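Long-range contacts in hydrolase, HAD superfamily, subfamily III A (Legionella pneumophila, PDB 3N1U), which probably hydrolyses 3-deoxy-D-manno-octulosonate 8-phosphate to the sugar acid KDO and inorganic phosphate, a step in lipopolysaccharide biosynthesis: residues 55-60 with 175-180; 68-73 with 93-98. All blocks are in the same frame, centred on the assembly; numbering follows the deposited sequence.

Contact 1 (55-60 with 175-180); sequences LKLLMA and LAITGY
Ala-176 O, held by the helical bond from Tyr-180 N at 2.8 Å, is the polar atom on which the side chains of Leu-57 and Ala-60 close in. Ala-60 CB comes to 3.5 Å from this oxygen and also lies against Tyr-180 N, while the CD2 branch of Leu-57 reaches Ala-176 O at 3.6 Å. In return Ala-176 CB rests against Leu-57 O at 3.3 Å, a methyl against a carbonyl on each helix. No hydrogen bond crosses the interface. Leu-57 sends CG off anti to the carbonyl carbon (chi1 -71°), and its CD2 branch ends among Ala-176 CB, Ile-177 CD1 and Tyr-180 CB, the last at 4.0 Å. Lys-56, extended beyond CG, crosses the Tyr-180 side chain obliquely, its CD 3.9 Å from Tyr-180 CE1. Gly-179 presents bare backbone to Ala-60 CB. Leu-57 and Ile-177 also pack on Leu-120 of the second subunit, and Leu-58 is turned inward to strands 21-24 and 64-68. The axes of 55-60 and 175-180 pass 7.9 Å apart at 96°, a near-perpendicular helix pair in which the C-terminal helix 173-181 lies against helix 49-60, which leads into strand 64-68 of the Rossmann-like HAD core.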
# COMPACT_ATOMS: atom_id res chain seq x y z
N LEU A 55 -20.40 -7.84 -2.01
CA LEU A 55 -21.66 -7.33 -1.46
C LEU A 55 -22.76 -7.32 -2.49
O LEU A 55 -23.89 -7.68 -2.18
CB LEU A 55 -21.42 -5.93 -0.85
CG LEU A 55 -20.35 -5.89 0.28
CD1 LEU A 55 -20.26 -4.47 0.87
CD2 LEU A 55 -20.71 -6.92 1.41
N LYS A 56 -22.44 -6.97 -3.74
CA LYS A 56 -23.46 -7.01 -4.78
C LYS A 56 -23.94 -8.42 -5.09
O LYS A 56 -25.13 -8.64 -5.45
CB LYS A 56 -22.97 -6.34 -6.07
CG LYS A 56 -22.79 -4.83 -5.96
CD LYS A 56 -22.08 -4.37 -7.22
CE LYS A 56 -22.14 -2.86 -7.36
NZ LYS A 56 -21.49 -2.52 -8.68
N LEU A 57 -23.02 -9.38 -4.99
CA LEU A 57 -23.42 -10.78 -5.19
C LEU A 57 -24.33 -11.25 -4.07
O LEU A 57 -25.29 -12.01 -4.32
CB LEU A 57 -22.20 -11.69 -5.28
CG LEU A 57 -21.34 -11.55 -6.57
CD1 LEU A 57 -19.96 -12.27 -6.49
CD2 LEU A 57 -22.09 -12.04 -7.77
N LEU A 58 -24.01 -10.89 -2.83
CA LEU A 58 -24.95 -11.29 -1.76
C LEU A 58 -26.33 -10.74 -2.05
O LEU A 58 -27.36 -11.45 -1.97
CB LEU A 58 -24.49 -10.77 -0.39
CG LEU A 58 -23.28 -11.47 0.24
CD1 LEU A 58 -22.99 -10.85 1.63
CD2 LEU A 58 -23.55 -12.95 0.36
N MSE A 59 -26.39 -9.47 -2.36
CA MSE A 59 -27.71 -8.85 -2.59
C MSE A 59 -28.45 -9.43 -3.81
O MSE A 59 -29.69 -9.55 -3.76
CB MSE A 59 -27.53 -7.32 -2.69
CG MSE A 59 -27.09 -6.71 -1.31
SE MSE A 59 -27.11 -4.73 -1.41
CE MSE A 59 -25.36 -4.59 -2.15
N ALA A 60 -27.72 -9.78 -4.88
CA ALA A 60 -28.32 -10.44 -6.05
C ALA A 60 -28.90 -11.79 -5.67
O ALA A 60 -29.85 -12.23 -6.30
CB ALA A 60 -27.27 -10.61 -7.20
N LEU A 175 -26.43 -18.65 -8.77
CA LEU A 175 -27.58 -17.70 -8.68
C LEU A 175 -27.13 -16.24 -8.60
O LEU A 175 -27.62 -15.39 -9.38
CB LEU A 175 -28.50 -18.01 -7.46
CG LEU A 175 -29.84 -18.74 -7.63
CD1 LEU A 175 -29.66 -20.13 -8.20
CD2 LEU A 175 -30.62 -18.79 -6.31
N ALA A 176 -26.19 -15.96 -7.70
CA ALA A 176 -25.66 -14.62 -7.46
C ALA A 176 -25.01 -14.02 -8.71
O ALA A 176 -25.37 -12.90 -9.12
CB ALA A 176 -24.66 -14.60 -6.29
N ILE A 177 -24.07 -14.74 -9.33
CA ILE A 177 -23.37 -14.14 -10.50
C ILE A 177 -24.31 -14.00 -11.68
O ILE A 177 -24.20 -13.04 -12.47
CB ILE A 177 -22.02 -14.87 -10.84
CG1 ILE A 177 -21.17 -14.12 -11.90
CG2 ILE A 177 -22.29 -16.32 -11.34
CD1 ILE A 177 -20.85 -12.63 -11.59
N THR A 178 -25.21 -14.98 -11.81
CA THR A 178 -26.19 -14.94 -12.90
C THR A 178 -27.05 -13.70 -12.72
O THR A 178 -27.12 -12.88 -13.63
CB THR A 178 -26.96 -16.29 -13.04
OG1 THR A 178 -26.00 -17.32 -13.40
CG2 THR A 178 -27.98 -16.18 -14.15
N GLY A 179 -27.64 -13.56 -11.54
CA GLY A 179 -28.47 -12.41 -11.17
C GLY A 179 -27.78 -11.06 -11.27
O GLY A 179 -28.33 -10.14 -11.88
N TYR A 180 -26.55 -10.95 -10.73
CA TYR A 180 -25.73 -9.76 -10.97
C TYR A 180 -25.56 -9.41 -12.45
O TYR A 180 -25.70 -8.24 -12.82
CB TYR A 180 -24.34 -9.89 -10.33
CG TYR A 180 -23.38 -8.80 -10.73
CD1 TYR A 180 -23.36 -7.57 -10.08
CD2 TYR A 180 -22.49 -9.01 -11.78
CE1 TYR A 180 -22.44 -6.55 -10.47
CE2 TYR A 180 -21.57 -8.03 -12.18
CZ TYR A 180 -21.56 -6.80 -11.53
OH TYR A 180 -20.65 -5.85 -11.96

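Contact 2 (68-73 with 93-98); sequences ITTAQN and VDKRSA
Lys-95 runs past Ile-68 in the opposite direction, its extended chain touching the isoleucine from CB to NZ. CB and CG lie on Ile-68 CG2, CG at 3.8 Å, and CD is still within van der Waals range of that methyl. CE lies 3.6 Å from Ile-68 O and close to Thr-70 OG1, where the lysine and threonine side chains cross at about a right angle. At the tip, NZ donates to Ile-68 O at 3.2 Å from above the carbonyl plane, and to a water at 3.0 Å that also accepts from Thr-70 N. Ala-98 CB packs on Ile-68 CG2, again at 3.8 Å. A second water donates to both Thr-70 OG1 and Val-93 O, and Thr-70 OG1 is also hydrogen-bonded to Gln-92 O. The turn before helix 96-106 is capped by Asp-94 OD1, which accepts from Arg-96 N and from NE of the side-on guanidinium. Thr-69 OG1 closes an ST turn on Ala-71 N. Beyond Ile-68 O, the Lys-95 ammonium group bonds to Tyr-115 OH and forms salt bridges with Asp-122 and the calcium ligand Asp-25, a geometry that ties Lys-95 to the metal site and is consistent with the conserved lysine of HAD phosphatases.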
# COMPACT_ATOMS: atom_id res chain seq x y z
N ILE A 68 -22.37 -0.95 9.95
CA ILE A 68 -22.44 -0.24 11.24
C ILE A 68 -21.02 0.30 11.48
O ILE A 68 -20.05 -0.48 11.61
CB ILE A 68 -22.88 -1.13 12.45
CG1 ILE A 68 -24.23 -1.77 12.18
CG2 ILE A 68 -22.89 -0.29 13.76
CD1 ILE A 68 -24.74 -2.71 13.31
N THR A 69 -20.91 1.61 11.52
CA THR A 69 -19.57 2.21 11.59
C THR A 69 -19.52 3.35 12.62
O THR A 69 -20.55 4.02 12.87
CB THR A 69 -19.11 2.76 10.18
OG1 THR A 69 -17.82 3.36 10.34
CG2 THR A 69 -20.06 3.83 9.66
N THR A 70 -18.31 3.55 13.18
CA THR A 70 -18.01 4.76 13.97
C THR A 70 -17.73 5.98 13.08
O THR A 70 -17.98 7.13 13.50
CB THR A 70 -16.84 4.49 14.95
OG1 THR A 70 -17.18 3.34 15.75
CG2 THR A 70 -16.59 5.73 15.90
N ALA A 71 -17.26 5.74 11.85
CA ALA A 71 -17.00 6.82 10.89
C ALA A 71 -18.28 7.66 10.70
O ALA A 71 -19.39 7.12 10.75
CB ALA A 71 -16.49 6.25 9.51
N GLN A 72 -18.13 8.97 10.55
CA GLN A 72 -19.25 9.90 10.37
C GLN A 72 -19.14 10.67 9.05
O GLN A 72 -20.04 11.39 8.67
CB GLN A 72 -19.28 10.94 11.49
CG GLN A 72 -19.84 10.43 12.82
CD GLN A 72 -19.93 11.50 13.90
OE1 GLN A 72 -19.07 12.38 14.00
NE2 GLN A 72 -20.99 11.42 14.72
N ASN A 73 -18.02 10.56 8.36
CA ASN A 73 -17.80 11.48 7.25
C ASN A 73 -18.58 11.07 5.97
O ASN A 73 -19.06 9.94 5.86
CB ASN A 73 -16.30 11.62 7.00
CG ASN A 73 -15.65 10.28 6.70
OD1 ASN A 73 -15.76 9.80 5.59
ND2 ASN A 73 -15.06 9.64 7.71
N VAL A 93 -20.41 4.70 18.27
CA VAL A 93 -19.18 4.46 19.02
C VAL A 93 -19.33 3.13 19.75
O VAL A 93 -18.46 2.25 19.65
CB VAL A 93 -18.91 5.59 20.04
CG1 VAL A 93 -17.92 5.12 21.12
CG2 VAL A 93 -18.43 6.85 19.32
N ASP A 94 -20.42 3.00 20.50
CA ASP A 94 -20.91 1.69 20.93
C ASP A 94 -21.95 1.26 19.88
O ASP A 94 -22.88 2.02 19.60
CB ASP A 94 -21.57 1.77 22.32
CG ASP A 94 -21.81 0.40 22.94
OD1 ASP A 94 -22.62 -0.39 22.40
OD2 ASP A 94 -21.20 0.10 23.99
N LYS A 95 -21.77 0.04 19.34
CA LYS A 95 -22.51 -0.46 18.16
C LYS A 95 -23.73 -1.34 18.50
O LYS A 95 -24.51 -1.70 17.61
CB LYS A 95 -21.56 -1.25 17.26
CG LYS A 95 -20.40 -0.37 16.67
CD LYS A 95 -19.60 -1.14 15.61
CE LYS A 95 -18.61 -0.18 14.89
NZ LYS A 95 -17.84 -0.90 13.85
N ARG A 96 -23.90 -1.66 19.78
CA ARG A 96 -24.95 -2.61 20.21
C ARG A 96 -26.32 -2.09 19.86
O ARG A 96 -27.19 -2.84 19.42
CB ARG A 96 -24.84 -2.90 21.72
CG ARG A 96 -23.56 -3.72 22.06
CD ARG A 96 -23.40 -3.96 23.54
NE ARG A 96 -23.10 -2.73 24.27
CZ ARG A 96 -23.24 -2.56 25.58
NH1 ARG A 96 -23.71 -3.55 26.35
NH2 ARG A 96 -22.93 -1.39 26.12
N SER A 97 -26.53 -0.78 20.07
CA SER A 97 -27.86 -0.18 19.84
C SER A 97 -28.24 -0.17 18.33
O SER A 97 -29.39 -0.41 17.95
CB SER A 97 -27.91 1.23 20.44
OG SER A 97 -29.17 1.77 20.18
N ALA A 98 -27.26 0.09 17.47
CA ALA A 98 -27.55 0.01 16.04
C ALA A 98 -27.89 -1.44 15.62
O ALA A 98 -28.73 -1.64 14.76
CB ALA A 98 -26.35 0.52 15.20
O HOH W 1 -16.20 1.54 13.58
O HOH W 2 -16.06 2.84 18.11

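How the contacts relate
The two contacts lie on opposite sides of the chain's centre, 27 Å apart between their own centres, and share no helix or loop. Contact 1 is partly buried, joins two helices away from the metal-binding aspartates and relies on apolar carbons set against helix backbone. Contact 2 is more deeply buried and borders the metal site at the ends of the strands, where apolar packing gives way to ion pairs and ordered waters. Strand 64-68 lies near both: other faces of helix 49-60 pack on it, and contact 2 begins at its last residue, Ile-68. In the tetramer they come together, since Tyr-180 packs on Val-93 of the second subunit and Thr-70 on Tyr-180 of the third.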